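PduO-type ATP--cob(I)alamin adenosyltransferase (Sulfolobus tokodaii, PDB 1WOZ) probably transfers the adenosyl group of ATP to the cobalt of cob(I)alamin. Local coordinates at residues 52-57 and 154-159; 93-98 and 161-166; 80-85 and 146-151. All blocks are in the same frame, centred on the assembly; numbering follows the deposited sequence.

Interaction 1 (52-57 and 154-159)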
ATOM      1  N   LYS A  52       2.915  20.074   9.447  1.00 21.35           N
ATOM      2  CA  LYS A  52       2.495  21.267   8.697  1.00 22.04           C
ATOM      3  C   LYS A  52       2.781  21.129   7.201  1.00 20.09           C
ATOM      4  O   LYS A  52       1.905  21.403   6.356  1.00 20.41           O
ATOM      5  CB  LYS A  52       3.202  22.515   9.254  1.00 25.68           C
ATOM      6  CG  LYS A  52       3.058  23.788   8.408  1.00 30.50           C
ATOM      7  CD  LYS A  52       3.932  24.910   8.992  1.00 34.50           C
ATOM      8  CE  LYS A  52       3.894  26.191   8.156  1.00 37.25           C
ATOM      9  NZ  LYS A  52       2.552  26.843   8.197  1.00 41.01           N
ATOM     10  N   ASP A  53       3.994  20.698   6.862  1.00 17.65           N
ATOM     11  CA  ASP A  53       4.354  20.533   5.456  1.00 16.92           C
ATOM     12  C   ASP A  53       3.486  19.491   4.754  1.00 16.44           C
ATOM     13  O   ASP A  53       3.001  19.720   3.639  1.00 16.75           O
ATOM     14  CB  ASP A  53       5.832  20.131   5.314  1.00 17.22           C
ATOM     15  CG  ASP A  53       6.784  21.280   5.655  1.00 22.16           C
ATOM     16  OD1 ASP A  53       6.341  22.450   5.571  1.00 18.50           O
ATOM     17  OD2 ASP A  53       7.951  21.011   5.989  1.00 20.93           O
ATOM     18  N   LEU A  54       3.312  18.339   5.398  1.00 17.13           N
ATOM     19  CA  LEU A  54       2.512  17.267   4.813  1.00 18.01           C
ATOM     20  C   LEU A  54       1.041  17.668   4.674  1.00 19.03           C
ATOM     21  O   LEU A  54       0.382  17.298   3.701  1.00 16.37           O
ATOM     22  CB  LEU A  54       2.652  15.989   5.653  1.00 17.98           C
ATOM     23  CG  LEU A  54       4.041  15.339   5.550  1.00 20.58           C
ATOM     24  CD1 LEU A  54       4.169  14.260   6.618  1.00 22.06           C
ATOM     25  CD2 LEU A  54       4.258  14.772   4.141  1.00 22.19           C
ATOM     26  N   GLU A  55       0.516  18.416   5.640  1.00 18.23           N
ATOM     27  CA  GLU A  55      -0.879  18.845   5.537  1.00 20.50           C
ATOM     28  C   GLU A  55      -1.061  19.756   4.330  1.00 19.64           C
ATOM     29  O   GLU A  55      -2.096  19.693   3.672  1.00 18.31           O
ATOM     30  CB  GLU A  55      -1.351  19.518   6.837  1.00 20.85           C
ATOM     31  CG  GLU A  55      -1.691  18.467   7.903  1.00 27.34           C
ATOM     32  CD  GLU A  55      -1.766  19.016   9.312  1.00 33.33           C
ATOM     33  OE1 GLU A  55      -1.443  20.202   9.506  1.00 35.23           O
ATOM     34  OE2 GLU A  55      -2.136  18.245  10.233  1.00 37.21           O
ATOM     35  N   ARG A  56      -0.059  20.580   4.019  1.00 20.08           N
ATOM     36  CA  ARG A  56      -0.139  21.450   2.838  1.00 19.43           C
ATOM     37  C   ARG A  56      -0.118  20.596   1.564  1.00 19.31           C
ATOM     38  O   ARG A  56      -0.840  20.878   0.591  1.00 18.06           O
ATOM     39  CB  ARG A  56       1.017  22.463   2.816  1.00 19.99           C
ATOM     40  CG  ARG A  56       1.199  23.157   1.455  1.00 21.13           C
ATOM     41  CD  ARG A  56       2.103  24.380   1.594  1.00 23.69           C
ATOM     42  NE  ARG A  56       2.381  24.998   0.303  1.00 24.27           N
ATOM     43  CZ  ARG A  56       3.074  26.126   0.166  1.00 28.13           C
ATOM     44  NH1 ARG A  56       3.550  26.739   1.246  1.00 26.46           N
ATOM     45  NH2 ARG A  56       3.275  26.642  -1.036  1.00 26.56           N
ATOM     46  N   VAL A  57       0.719  19.563   1.550  1.00 17.68           N
ATOM     47  CA  VAL A  57       0.754  18.669   0.400  1.00 16.31           C
ATOM     48  C   VAL A  57      -0.637  18.029   0.151  1.00 15.19           C
ATOM     49  O   VAL A  57      -1.069  17.911  -0.986  1.00 16.19           O
ATOM     50  CB  VAL A  57       1.789  17.508   0.589  1.00 16.24           C
ATOM     51  CG1 VAL A  57       1.645  16.486  -0.551  1.00 15.81           C
ATOM     52  CG2 VAL A  57       3.226  18.077   0.585  1.00 16.56           C
ATOM     53  N   PHE A 154      11.708  11.746   1.178  1.00 15.77           N
ATOM     54  CA  PHE A 154      13.006  11.106   1.441  1.00 16.36           C
ATOM     55  C   PHE A 154      13.780  11.959   2.454  1.00 17.39           C
ATOM     56  O   PHE A 154      14.259  11.460   3.469  1.00 16.64           O
ATOM     57  CB  PHE A 154      13.773  10.985   0.113  1.00 18.50           C
ATOM     58  CG  PHE A 154      15.118  10.313   0.236  1.00 20.18           C
ATOM     59  CD1 PHE A 154      16.256  11.056   0.519  1.00 22.23           C
ATOM     60  CD2 PHE A 154      15.243   8.936   0.073  1.00 23.91           C
ATOM     61  CE1 PHE A 154      17.520  10.436   0.639  1.00 23.11           C
ATOM     62  CE2 PHE A 154      16.495   8.295   0.191  1.00 22.92           C
ATOM     63  CZ  PHE A 154      17.637   9.053   0.476  1.00 22.28           C
ATOM     64  N   ALA A 155      13.868  13.264   2.207  1.00 16.80           N
ATOM     65  CA  ALA A 155      14.593  14.134   3.134  1.00 15.81           C
ATOM     66  C   ALA A 155      13.963  14.130   4.508  1.00 17.62           C
ATOM     67  O   ALA A 155      14.664  14.181   5.529  1.00 15.46           O
ATOM     68  CB  ALA A 155      14.656  15.574   2.571  1.00 19.63           C
HETATM   69  N   MSE A 156      12.631  14.046   4.556  1.00 16.46           N
HETATM   70  CA  MSE A 156      11.971  14.023   5.846  1.00 16.75           C
HETATM   71  C   MSE A 156      12.280  12.727   6.582  1.00 16.38           C
HETATM   72  O   MSE A 156      12.420  12.732   7.794  1.00 17.22           O
HETATM   73  CB  MSE A 156      10.449  14.161   5.696  1.00 17.01           C
HETATM   74  CG  MSE A 156       9.977  15.512   5.216  1.00 19.85           C
HETATM   75 SE   MSE A 156       8.013  15.381   5.133  1.00 26.64          SE
HETATM   76  CE  MSE A 156       7.544  17.266   4.968  1.00 21.89           C
ATOM     77  N   ALA A 157      12.373  11.618   5.855  1.00 16.38           N
ATOM     78  CA  ALA A 157      12.672  10.333   6.488  1.00 17.03           C
ATOM     79  C   ALA A 157      14.082  10.350   7.106  1.00 17.44           C
ATOM     80  O   ALA A 157      14.307   9.753   8.162  1.00 15.78           O
ATOM     81  CB  ALA A 157      12.541   9.184   5.459  1.00 15.74           C
ATOM     82  N   LEU A 158      15.023  11.035   6.453  1.00 17.07           N
ATOM     83  CA  LEU A 158      16.387  11.152   6.996  1.00 18.25           C
ATOM     84  C   LEU A 158      16.353  11.918   8.325  1.00 18.74           C
ATOM     85  O   LEU A 158      17.014  11.530   9.302  1.00 18.32           O
ATOM     86  CB  LEU A 158      17.299  11.930   6.031  1.00 20.05           C
ATOM     87  CG  LEU A 158      17.467  11.378   4.614  1.00 22.40           C
ATOM     88  CD1 LEU A 158      18.387  12.305   3.820  1.00 22.70           C
ATOM     89  CD2 LEU A 158      18.027   9.943   4.675  1.00 20.89           C
ATOM     90  N   VAL A 159      15.603  13.020   8.350  1.00 16.29           N
ATOM     91  CA  VAL A 159      15.502  13.820   9.554  1.00 17.78           C
ATOM     92  C   VAL A 159      14.760  13.054  10.650  1.00 17.21           C
ATOM     93  O   VAL A 159      15.136  13.138  11.840  1.00 16.91           O
ATOM     94  CB  VAL A 159      14.818  15.193   9.272  1.00 18.05           C
ATOM     95  CG1 VAL A 159      14.506  15.904  10.597  1.00 19.94           C
ATOM     96  CG2 VAL A 159      15.773  16.081   8.423  1.00 19.48           C
TER
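M156 reaches across to D53 and L54 with the far end of its side chain and supplies more than half of the surface the two segments bury. It is present as selenomethionine, so selenium stands where sulfur would be. Its first torsion, chi1 -69°, sets CG opposite the carbonyl carbon, and beyond CG the chain is fully extended. A long unbranched side chain suits this place, because the nearest CA atoms, those of D53 and M156, are 10.0 Å apart. The terminal CE comes against the aliphatic base of D53, 3.4 Å from its CB. The carboxylate lies a little farther off, with D53 OD2 3.9 Å from M156 CE. L54 meets the selenium one atom back along the chain: L54 CD2 is 3.9 Å from M156 SE, and the two side chains run past one another in opposite directions, a purely apolar contact. Leucine suits the place because its branched apolar end packs on the thioether position, here selenium. The aspartate keeps its methylene for M156 while its charged end turns to other partners: OD2 forms a salt bridge with R88 NE and a hydrogen bond with Y92 OH, which satisfies this buried oxygen and probably favours the ionised form. The contact thus lies between helices 48-69 and 140-163, which run in opposite directions, with side chains of other helices around it. W84 and Y92 of helix 79-96 border D53 and M156, L114 of helix 109-134 packs on M156, and I38 and I42 of helix 23-44 pack on L54, so all five long helices converge here.

Interaction 2 (93-98 and 161-166)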
ATOM      1  N   ARG A  93      17.304  18.617   4.594  1.00 21.70           N
ATOM      2  CA  ARG A  93      18.624  18.097   4.313  1.00 23.38           C
ATOM      3  C   ARG A  93      19.672  18.879   5.105  1.00 23.25           C
ATOM      4  O   ARG A  93      20.702  18.321   5.497  1.00 23.92           O
ATOM      5  CB  ARG A  93      18.894  18.176   2.810  1.00 25.58           C
ATOM      6  CG  ARG A  93      20.355  18.025   2.439  1.00 29.87           C
ATOM      7  CD  ARG A  93      20.929  16.619   2.723  1.00 30.96           C
ATOM      8  NE  ARG A  93      22.311  16.578   2.250  1.00 31.20           N
ATOM      9  CZ  ARG A  93      23.292  17.332   2.753  1.00 32.31           C
ATOM     10  NH1 ARG A  93      23.050  18.164   3.761  1.00 29.50           N
ATOM     11  NH2 ARG A  93      24.504  17.308   2.208  1.00 32.19           N
ATOM     12  N   LYS A  94      19.430  20.169   5.337  1.00 23.34           N
ATOM     13  CA  LYS A  94      20.384  20.951   6.136  1.00 25.03           C
ATOM     14  C   LYS A  94      20.435  20.359   7.535  1.00 24.74           C
ATOM     15  O   LYS A  94      21.503  20.308   8.158  1.00 23.99           O
ATOM     16  CB  LYS A  94      19.980  22.435   6.239  1.00 27.18           C
ATOM     17  CG  LYS A  94      20.308  23.277   5.006  1.00 30.57           C
ATOM     18  CD  LYS A  94      19.815  24.728   5.188  1.00 35.61           C
ATOM     19  CE  LYS A  94      20.516  25.711   4.243  1.00 37.93           C
ATOM     20  NZ  LYS A  94      20.629  25.195   2.846  1.00 38.80           N
ATOM     21  N   GLU A  95      19.290  19.894   8.032  1.00 22.09           N
ATOM     22  CA  GLU A  95      19.262  19.317   9.373  1.00 22.27           C
ATOM     23  C   GLU A  95      19.868  17.918   9.425  1.00 21.88           C
ATOM     24  O   GLU A  95      20.591  17.595  10.364  1.00 22.41           O
ATOM     25  CB  GLU A  95      17.826  19.240   9.926  1.00 22.34           C
ATOM     26  CG  GLU A  95      17.761  18.784  11.405  1.00 22.82           C
ATOM     27  CD  GLU A  95      16.345  18.691  11.956  1.00 22.18           C
ATOM     28  OE1 GLU A  95      15.436  19.414  11.471  1.00 22.69           O
ATOM     29  OE2 GLU A  95      16.145  17.900  12.893  1.00 22.23           O
ATOM     30  N   SER A  96      19.571  17.078   8.438  1.00 22.23           N
ATOM     31  CA  SER A  96      20.091  15.718   8.468  1.00 23.79           C
ATOM     32  C   SER A  96      21.557  15.650   8.091  1.00 24.28           C
ATOM     33  O   SER A  96      22.272  14.749   8.524  1.00 23.32           O
ATOM     34  CB  SER A  96      19.299  14.798   7.516  1.00 24.30           C
ATOM     35  OG  SER A  96      19.542  15.138   6.166  1.00 27.68           O
ATOM     36  N   GLY A  97      22.014  16.611   7.300  1.00 23.90           N
ATOM     37  CA  GLY A  97      23.397  16.543   6.862  1.00 24.77           C
ATOM     38  C   GLY A  97      23.470  15.564   5.691  1.00 24.55           C
ATOM     39  O   GLY A  97      22.444  14.990   5.283  1.00 23.37           O
ATOM     40  N   PRO A  98      24.666  15.336   5.132  1.00 24.15           N
ATOM     41  CA  PRO A  98      24.813  14.415   3.999  1.00 24.24           C
ATOM     42  C   PRO A  98      24.570  12.948   4.339  1.00 22.85           C
ATOM     43  O   PRO A  98      24.871  12.487   5.440  1.00 21.83           O
ATOM     44  CB  PRO A  98      26.254  14.657   3.533  1.00 26.18           C
ATOM     45  CG  PRO A  98      26.974  14.969   4.846  1.00 27.45           C
ATOM     46  CD  PRO A  98      25.967  15.914   5.529  1.00 25.02           C
ATOM     47  N   ASN A 161      14.781   9.823  11.240  1.00 18.37           N
ATOM     48  CA  ASN A 161      15.724   8.902  11.897  1.00 18.32           C
ATOM     49  C   ASN A 161      16.709   9.655  12.778  1.00 18.28           C
ATOM     50  O   ASN A 161      16.990   9.236  13.887  1.00 17.99           O
ATOM     51  CB  ASN A 161      16.481   8.036  10.867  1.00 18.94           C
ATOM     52  CG  ASN A 161      15.663   6.828  10.439  1.00 18.15           C
ATOM     53  OD1 ASN A 161      14.792   6.369  11.191  1.00 18.71           O
ATOM     54  ND2 ASN A 161      15.926   6.313   9.242  1.00 18.37           N
ATOM     55  N   LYS A 162      17.244  10.766  12.290  1.00 18.82           N
ATOM     56  CA  LYS A 162      18.164  11.555  13.117  1.00 20.93           C
ATOM     57  C   LYS A 162      17.494  11.965  14.426  1.00 21.29           C
ATOM     58  O   LYS A 162      18.079  11.831  15.513  1.00 21.41           O
ATOM     59  CB  LYS A 162      18.608  12.816  12.378  1.00 22.96           C
ATOM     60  CG  LYS A 162      19.537  13.713  13.189  1.00 27.59           C
ATOM     61  CD  LYS A 162      19.978  14.894  12.336  1.00 31.55           C
ATOM     62  CE  LYS A 162      20.800  15.907  13.135  1.00 36.10           C
ATOM     63  NZ  LYS A 162      22.140  15.360  13.465  1.00 37.70           N
ATOM     64  N   ARG A 163      16.265  12.472  14.340  1.00 20.04           N
ATOM     65  CA  ARG A 163      15.556  12.884  15.548  1.00 21.50           C
ATOM     66  C   ARG A 163      15.262  11.705  16.466  1.00 22.04           C
ATOM     67  O   ARG A 163      15.033  11.894  17.663  1.00 23.49           O
ATOM     68  CB  ARG A 163      14.247  13.609  15.194  1.00 21.21           C
ATOM     69  CG  ARG A 163      14.491  14.959  14.510  1.00 22.32           C
ATOM     70  CD  ARG A 163      13.169  15.696  14.189  1.00 21.48           C
ATOM     71  NE  ARG A 163      13.406  16.922  13.432  1.00 21.50           N
ATOM     72  CZ  ARG A 163      12.442  17.699  12.944  1.00 22.57           C
ATOM     73  NH1 ARG A 163      11.170  17.376  13.145  1.00 20.48           N
ATOM     74  NH2 ARG A 163      12.746  18.779  12.233  1.00 22.26           N
ATOM     75  N   ARG A 164      15.253  10.495  15.909  1.00 20.11           N
ATOM     76  CA  ARG A 164      14.996   9.297  16.695  1.00 21.19           C
ATOM     77  C   ARG A 164      16.282   8.540  17.079  1.00 21.22           C
ATOM     78  O   ARG A 164      16.216   7.430  17.612  1.00 20.94           O
ATOM     79  CB  ARG A 164      14.074   8.335  15.921  1.00 23.45           C
ATOM     80  CG  ARG A 164      12.623   8.755  15.888  1.00 25.20           C
ATOM     81  CD  ARG A 164      12.046   8.746  17.305  1.00 29.74           C
ATOM     82  NE  ARG A 164      10.591   8.900  17.306  1.00 33.01           N
ATOM     83  CZ  ARG A 164       9.924   9.644  18.186  1.00 36.57           C
ATOM     84  NH1 ARG A 164      10.583  10.308  19.132  1.00 37.12           N
ATOM     85  NH2 ARG A 164       8.596   9.719  18.134  1.00 34.84           N
ATOM     86  N   ASN A 165      17.444   9.128  16.823  1.00 21.39           N
ATOM     87  CA  ASN A 165      18.716   8.456  17.145  1.00 21.96           C
ATOM     88  C   ASN A 165      18.884   7.117  16.456  1.00 21.17           C
ATOM     89  O   ASN A 165      19.483   6.186  16.994  1.00 20.39           O
ATOM     90  CB  ASN A 165      18.870   8.280  18.663  1.00 23.27           C
ATOM     91  CG  ASN A 165      19.238   9.586  19.348  1.00 26.98           C
ATOM     92  OD1 ASN A 165      18.375  10.415  19.623  1.00 27.21           O
ATOM     93  ND2 ASN A 165      20.526   9.784  19.595  1.00 25.93           N
ATOM     94  N   VAL A 166      18.374   7.036  15.237  1.00 20.43           N
ATOM     95  CA  VAL A 166      18.475   5.828  14.446  1.00 19.51           C
ATOM     96  C   VAL A 166      19.417   6.082  13.260  1.00 19.79           C
ATOM     97  O   VAL A 166      19.268   7.073  12.556  1.00 20.88           O
ATOM     98  CB  VAL A 166      17.073   5.430  13.914  1.00 19.67           C
ATOM     99  CG1 VAL A 166      17.210   4.310  12.882  1.00 20.71           C
ATOM    100  CG2 VAL A 166      16.173   5.012  15.082  1.00 20.47           C
TER
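E95 and R163 form a two-pronged salt bridge, side-on to the guanidinium. R163 NE donates to E95 OE2 (3.0 Å, N-H...O angle 174°), and R163 NH2 donates to E95 OE1 at 2.9 Å, both bonds nearly straight. Carboxylate and guanidinium are only 19° from coplanar; E95 OE1 uses its syn lone pair, OE2 is met on its syn side, somewhat out of the carboxylate plane, and the pairing fixes how each group is turned. The glutamate is extended, CG opposite its backbone N (chi1 -173°), which carries the carboxylate out to the arginine. K162 lays its aliphatic chain over the end of helix 79-96: K162 CE is 3.3 Å from E95 O, and K162 CD is 4.0 Å from S96 CA. Farther out, R163 NH2 also pairs with D49 OD2, and W47 makes a cation-pi contact with the guanidinium, so the arginine is held by several partners. S96 OG bonds to G97 O, 3.0 Å away, where the chain leaves the helix; G97 has a positive phi that glycine tolerates. Both helices end here, and helix 140-163 does so in a Schellman motif, with N165 at positive phi and V166 N bonded to N161 O.

Interaction 3 (80-85 and 146-151)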
ATOM      1  N   LYS A  80       5.544  27.727  -8.663  1.00 35.58           N
ATOM      2  CA  LYS A  80       5.593  28.077  -7.242  1.00 35.62           C
ATOM      3  C   LYS A  80       5.280  26.906  -6.320  1.00 34.89           C
ATOM      4  O   LYS A  80       5.788  26.848  -5.194  1.00 34.35           O
ATOM      5  CB  LYS A  80       4.650  29.236  -6.927  1.00 38.59           C
ATOM      6  CG  LYS A  80       5.029  30.542  -7.619  1.00 42.96           C
ATOM      7  CD  LYS A  80       4.259  31.726  -7.041  1.00 46.15           C
ATOM      8  CE  LYS A  80       4.609  31.944  -5.561  1.00 49.40           C
ATOM      9  NZ  LYS A  80       3.833  33.055  -4.934  1.00 50.06           N
ATOM     10  N   TYR A  81       4.423  25.995  -6.782  1.00 32.89           N
ATOM     11  CA  TYR A  81       4.079  24.802  -6.013  1.00 31.19           C
ATOM     12  C   TYR A  81       5.345  23.962  -5.891  1.00 31.51           C
ATOM     13  O   TYR A  81       5.713  23.504  -4.811  1.00 32.06           O
ATOM     14  CB  TYR A  81       3.058  23.946  -6.758  1.00 30.66           C
ATOM     15  CG  TYR A  81       1.620  24.381  -6.654  1.00 31.16           C
ATOM     16  CD1 TYR A  81       0.729  23.713  -5.804  1.00 30.31           C
ATOM     17  CD2 TYR A  81       1.134  25.426  -7.432  1.00 30.35           C
ATOM     18  CE1 TYR A  81      -0.615  24.076  -5.741  1.00 30.30           C
ATOM     19  CE2 TYR A  81      -0.205  25.796  -7.375  1.00 31.17           C
ATOM     20  CZ  TYR A  81      -1.069  25.116  -6.534  1.00 30.48           C
ATOM     21  OH  TYR A  81      -2.395  25.459  -6.526  1.00 32.73           O
ATOM     22  N   VAL A  82       5.985  23.725  -7.028  1.00 30.36           N
ATOM     23  CA  VAL A  82       7.199  22.921  -7.052  1.00 30.73           C
ATOM     24  C   VAL A  82       8.295  23.583  -6.204  1.00 31.30           C
ATOM     25  O   VAL A  82       9.005  22.913  -5.455  1.00 29.43           O
ATOM     26  CB  VAL A  82       7.680  22.740  -8.511  1.00 31.97           C
ATOM     27  CG1 VAL A  82       9.030  22.024  -8.548  1.00 32.74           C
ATOM     28  CG2 VAL A  82       6.633  21.954  -9.299  1.00 31.88           C
ATOM     29  N   LYS A  83       8.406  24.908  -6.312  1.00 30.65           N
ATOM     30  CA  LYS A  83       9.415  25.669  -5.577  1.00 30.40           C
ATOM     31  C   LYS A  83       9.383  25.390  -4.079  1.00 28.50           C
ATOM     32  O   LYS A  83      10.399  25.065  -3.480  1.00 26.66           O
ATOM     33  CB  LYS A  83       9.204  27.166  -5.790  1.00 33.31           C
ATOM     34  CG  LYS A  83      10.075  28.022  -4.898  1.00 38.46           C
ATOM     35  CD  LYS A  83      11.434  28.272  -5.535  1.00 43.68           C
ATOM     36  CE  LYS A  83      11.338  29.380  -6.599  1.00 46.06           C
ATOM     37  NZ  LYS A  83      10.291  29.140  -7.656  1.00 47.07           N
ATOM     38  N   TRP A  84       8.207  25.553  -3.482  1.00 25.38           N
ATOM     39  CA  TRP A  84       8.028  25.307  -2.065  1.00 24.93           C
ATOM     40  C   TRP A  84       8.530  23.890  -1.682  1.00 22.42           C
ATOM     41  O   TRP A  84       9.176  23.721  -0.660  1.00 20.75           O
ATOM     42  CB  TRP A  84       6.541  25.463  -1.712  1.00 28.51           C
ATOM     43  CG  TRP A  84       6.266  25.043  -0.343  1.00 31.20           C
ATOM     44  CD1 TRP A  84       6.674  25.672   0.803  1.00 32.56           C
ATOM     45  CD2 TRP A  84       5.658  23.810   0.065  1.00 29.88           C
ATOM     46  NE1 TRP A  84       6.367  24.896   1.900  1.00 33.58           N
ATOM     47  CE2 TRP A  84       5.749  23.750   1.476  1.00 31.41           C
ATOM     48  CE3 TRP A  84       5.047  22.755  -0.622  1.00 30.45           C
ATOM     49  CZ2 TRP A  84       5.251  22.664   2.216  1.00 30.44           C
ATOM     50  CZ3 TRP A  84       4.548  21.672   0.118  1.00 29.68           C
ATOM     51  CH2 TRP A  84       4.661  21.643   1.524  1.00 26.99           C
ATOM     52  N   LEU A  85       8.224  22.879  -2.496  1.00 22.83           N
ATOM     53  CA  LEU A  85       8.684  21.508  -2.193  1.00 22.60           C
ATOM     54  C   LEU A  85      10.217  21.456  -2.151  1.00 22.85           C
ATOM     55  O   LEU A  85      10.808  20.875  -1.249  1.00 23.45           O
ATOM     56  CB  LEU A  85       8.186  20.520  -3.246  1.00 21.03           C
ATOM     57  CG  LEU A  85       6.670  20.289  -3.324  1.00 20.29           C
ATOM     58  CD1 LEU A  85       6.374  19.414  -4.502  1.00 18.75           C
ATOM     59  CD2 LEU A  85       6.171  19.658  -2.026  1.00 18.55           C
ATOM     60  N   LEU A 146       4.970  15.793  -8.396  1.00 19.33           N
ATOM     61  CA  LEU A 146       5.056  14.437  -7.855  1.00 20.03           C
ATOM     62  C   LEU A 146       6.511  13.986  -7.693  1.00 21.31           C
ATOM     63  O   LEU A 146       6.852  13.344  -6.696  1.00 20.31           O
ATOM     64  CB  LEU A 146       4.286  13.470  -8.758  1.00 19.66           C
ATOM     65  CG  LEU A 146       2.751  13.610  -8.683  1.00 19.14           C
ATOM     66  CD1 LEU A 146       2.133  12.722  -9.738  1.00 19.27           C
ATOM     67  CD2 LEU A 146       2.221  13.237  -7.260  1.00 19.88           C
ATOM     68  N   ASN A 147       7.358  14.328  -8.665  1.00 20.82           N
ATOM     69  CA  ASN A 147       8.783  13.982  -8.610  1.00 21.76           C
ATOM     70  C   ASN A 147       9.455  14.673  -7.421  1.00 21.95           C
ATOM     71  O   ASN A 147      10.209  14.035  -6.667  1.00 22.60           O
ATOM     72  CB  ASN A 147       9.456  14.358  -9.943  1.00 23.70           C
ATOM     73  CG  ASN A 147      10.975  14.075  -9.962  1.00 26.10           C
ATOM     74  OD1 ASN A 147      11.777  14.921  -9.574  1.00 27.39           O
ATOM     75  ND2 ASN A 147      11.355  12.887 -10.420  1.00 25.62           N
ATOM     76  N   ARG A 148       9.178  15.960  -7.226  1.00 19.73           N
ATOM     77  CA  ARG A 148       9.767  16.718  -6.116  1.00 20.12           C
ATOM     78  C   ARG A 148       9.237  16.230  -4.781  1.00 19.81           C
ATOM     79  O   ARG A 148       9.933  16.294  -3.767  1.00 18.47           O
ATOM     80  CB  ARG A 148       9.413  18.207  -6.200  1.00 21.28           C
ATOM     81  CG  ARG A 148      10.266  19.099  -7.107  1.00 25.85           C
ATOM     82  CD  ARG A 148      11.275  18.387  -7.963  1.00 28.85           C
ATOM     83  NE  ARG A 148      11.857  19.337  -8.913  1.00 29.87           N
ATOM     84  CZ  ARG A 148      12.176  19.038 -10.161  1.00 30.81           C
ATOM     85  NH1 ARG A 148      11.988  17.816 -10.613  1.00 30.43           N
ATOM     86  NH2 ARG A 148      12.642  19.975 -10.974  1.00 32.92           N
ATOM     87  N   LEU A 149       7.978  15.790  -4.768  1.00 17.81           N
ATOM     88  CA  LEU A 149       7.398  15.319  -3.520  1.00 17.94           C
ATOM     89  C   LEU A 149       8.130  14.098  -2.983  1.00 16.88           C
ATOM     90  O   LEU A 149       8.362  13.993  -1.776  1.00 17.31           O
ATOM     91  CB  LEU A 149       5.913  14.994  -3.718  1.00 17.09           C
ATOM     92  CG  LEU A 149       5.187  14.357  -2.535  1.00 16.34           C
ATOM     93  CD1 LEU A 149       5.234  15.254  -1.334  1.00 17.90           C
ATOM     94  CD2 LEU A 149       3.713  14.114  -2.954  1.00 19.38           C
ATOM     95  N   SER A 150       8.469  13.156  -3.850  1.00 17.57           N
ATOM     96  CA  SER A 150       9.157  11.984  -3.335  1.00 19.85           C
ATOM     97  C   SER A 150      10.528  12.355  -2.734  1.00 19.77           C
ATOM     98  O   SER A 150      10.954  11.750  -1.743  1.00 17.83           O
ATOM     99  CB  SER A 150       9.285  10.911  -4.414  1.00 20.67           C
ATOM    100  OG  SER A 150      10.107  11.334  -5.480  1.00 24.88           O
ATOM    101  N   SER A 151      11.208  13.359  -3.294  1.00 18.96           N
ATOM    102  CA  SER A 151      12.500  13.755  -2.717  1.00 20.05           C
ATOM    103  C   SER A 151      12.289  14.433  -1.353  1.00 20.53           C
ATOM    104  O   SER A 151      13.107  14.277  -0.442  1.00 17.49           O
ATOM    105  CB  SER A 151      13.253  14.708  -3.656  1.00 22.07           C
ATOM    106  OG  SER A 151      13.542  14.053  -4.870  1.00 22.51           O
TER
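V82 and L85 both lie obliquely across the inner part of the R148 side chain, each meeting a different carbon. V82 CG1 comes to 3.5 Å from R148 CG, while L85 CD1 approaches R148 CB at 3.7 Å. The same leucine methyl also lies 4.0 Å from L149 N. Arginine suits the edge of this apolar seam because its methylenes can pack on valine and leucine while its charged end reaches polar partners. Its chi2 of 7° is nearly eclipsed, a sharp bend that swings the guanidinium back beside N147. There R148 NH1 donates to N147 OD1 (3.1 Å, 141°), approaching from above the amide carbonyl plane, and R148 NE forms a salt bridge with E86. Cutting R148 back to alanine would probably deprive E86 of this charge partner, leave N147 OD1 without this N-H donor and open a gap beside V82 CG1. On the buried side, L34 of helix 23-44 covers L149, and Y145 and L152 flank L85. The axes of the two segments pass 9.3 Å apart at 12° in the same N-to-C direction. Parallel packing of helices that are separated in the chain by helix 109-134 is consistent with the five-helix bundle of PduO-type adenosyltransferases.

Followed from the N terminus, helix 48-69 contributes the first partner, 52-57, and the chain then enters helix 79-96, which carries 80-85 near its start and 93-98 at its end. After helix 109-134, the chain supplies the three remaining partners in order along helix 140-163: 146-151, 154-159 and 161-166. Interaction 3 closes a loop of 60 residues that lies wholly within the larger loop closed by interaction 1, whereas interaction 2 crosses both. Interaction 1 touches each of the others: V57 CG1 packs on L149, and V159 on E95. Interactions 2 and 3 bind the same two helices at sites about 20 Å apart, centre to centre, and interaction 1 joins helix 48-69 to helix 140-163.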